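Uncharacterized protein AF_0924 (Archaeoglobus fulgidus, PDB 3DT5) is of unknown function but, as the mainly helical C-terminal domain of a probable membrane protein, carries a bound calcium ion. Local coordinates at residues A[15-18]-A[19-23]. Residues are numbered along the deposited sequence; the frame is centred on the assembly and turned at random. Where two conformers were deposited one is given.
Sequences RLKA and IEDRL. With EDO (1,2-ethanediol), chain C.
Lys17 reaches along the first turn of helix 16-35 toward two acidic side chains, Glu20 and Asp21, three and four residues on. In the modelled conformer of Glu20, Lys17 NZ makes a long, doubtful salt bridge, 4.0 Å from OE1, while Lys17 CE lies 3.3 Å from Asp21 OD1. CG stands anti to the backbone N (chi1 177°), and bends at chi2 and chi3 then carry CE past Asp21 and set NZ near Glu20, whose chain it crosses at about a right angle. Asp21 also feels Arg15, whose NH1 is 4.1 Å from OD2; no N-H points at the oxygen, leaving charge attraction alone. Acidic residues suit this place because lysine and arginine lie close by; the nearby helix start may add a little.

Beneath run the i to i+4 backbone bonds: Glu20 N to Leu16 O and Asp21 N to Lys17 O, both 2.9 Å, then a weak one from Arg22 N to Ala18 O at 3.3 Å. Arg22 has the length to reach Leu57, whose backbone oxygen accepts from NE, and N-H groups to spare: NH1 and NH2 both donate to O2 of an ethanediol, probably from the crystallisation liquor, in plane at the guanidinium edge. A methionine here would probably leave that carbonyl without its charged donor and the diol without its fork of N-H groups.

In the same conformer, Glu20 OE2 is bonded to Tyr112 OH of helix 88-116. Apolar residues suit the side facing that helix: Leu16 packs on Leu115 and Ser116, Ile19 and Leu23 on Val108, joining the start of helix 16-35 to the later part of helix 88-116.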
# COMPACT_ATOMS: atom_id res chain seq x y z
N ARG A 15 -18.37 15.00 3.51
CA ARG A 15 -18.36 13.71 2.71
C ARG A 15 -17.61 12.50 3.30
O ARG A 15 -16.38 12.28 3.04
CB ARG A 15 -17.91 13.93 1.26
CG ARG A 15 -18.48 12.86 0.31
CD ARG A 15 -17.82 12.89 -1.05
NE ARG A 15 -18.57 12.14 -2.05
CZ ARG A 15 -18.04 11.42 -3.04
NH1 ARG A 15 -16.71 11.30 -3.17
NH2 ARG A 15 -18.84 10.79 -3.90
N LEU A 16 -18.37 11.70 4.04
CA LEU A 16 -17.90 10.38 4.47
C LEU A 16 -17.52 9.49 3.27
O LEU A 16 -16.54 8.78 3.35
CB LEU A 16 -18.89 9.67 5.39
CG LEU A 16 -19.06 10.08 6.88
CD1 LEU A 16 -19.99 9.08 7.52
CD2 LEU A 16 -17.78 10.17 7.72
N LYS A 17 -18.27 9.57 2.18
CA LYS A 17 -18.01 8.79 0.95
C LYS A 17 -16.64 9.05 0.34
O LYS A 17 -15.91 8.12 -0.00
CB LYS A 17 -19.09 9.08 -0.11
CG LYS A 17 -18.89 8.37 -1.45
CD LYS A 17 -19.63 7.03 -1.51
CE LYS A 17 -18.69 5.86 -1.18
NZ LYS A 17 -19.49 4.64 -0.81
N ALA A 18 -16.27 10.33 0.18
CA ALA A 18 -14.97 10.69 -0.41
C ALA A 18 -13.81 10.06 0.36
O ALA A 18 -12.89 9.47 -0.21
CB ALA A 18 -14.80 12.23 -0.47
N ILE A 19 -13.87 10.15 1.68
CA ILE A 19 -12.82 9.58 2.51
C ILE A 19 -12.86 8.03 2.52
O ILE A 19 -11.80 7.40 2.43
CB ILE A 19 -12.83 10.27 3.89
CG1 ILE A 19 -11.65 9.83 4.76
CG2 ILE A 19 -14.16 10.12 4.61
CD1 ILE A 19 -11.03 11.10 5.44
N GLU A 20 -14.05 7.45 2.52
CA GLU A 20 -14.22 5.99 2.39
C GLU A 20 -13.61 5.47 1.09
O GLU A 20 -12.99 4.41 1.09
CB GLU A 20 -15.71 5.58 2.50
CG GLU A 20 -16.29 5.61 3.95
CD GLU A 20 -17.85 5.56 4.02
OE1 GLU A 20 -18.50 5.29 2.98
OE2 GLU A 20 -18.43 5.79 5.12
N ASP A 21 -13.77 6.20 -0.03
CA ASP A 21 -13.19 5.80 -1.33
C ASP A 21 -11.65 5.77 -1.27
O ASP A 21 -11.05 4.89 -1.86
CB ASP A 21 -13.61 6.70 -2.49
CG ASP A 21 -15.07 6.53 -2.89
OD1 ASP A 21 -15.71 5.55 -2.45
OD2 ASP A 21 -15.58 7.39 -3.64
N ARG A 22 -11.04 6.75 -0.60
CA ARG A 22 -9.59 6.73 -0.46
C ARG A 22 -9.16 5.44 0.29
O ARG A 22 -8.23 4.75 -0.16
CB ARG A 22 -9.08 7.99 0.27
CG ARG A 22 -9.39 9.32 -0.44
CD ARG A 22 -8.70 10.46 0.38
NE ARG A 22 -7.26 10.47 0.15
CZ ARG A 22 -6.34 11.03 0.94
NH1 ARG A 22 -6.68 11.75 2.02
NH2 ARG A 22 -5.07 10.94 0.61
N LEU A 23 -9.78 5.16 1.44
CA LEU A 23 -9.46 3.96 2.21
C LEU A 23 -9.71 2.69 1.41
O LEU A 23 -8.85 1.78 1.36
CB LEU A 23 -10.25 3.90 3.52
CG LEU A 23 -9.94 5.05 4.49
CD1 LEU A 23 -10.96 5.04 5.65
CD2 LEU A 23 -8.50 4.94 5.04
C1 EDO C . -3.56 11.72 5.02
O1 EDO C . -2.72 12.78 5.48
C2 EDO C . -3.18 11.45 3.56
O2 EDO C . -3.84 12.41 2.78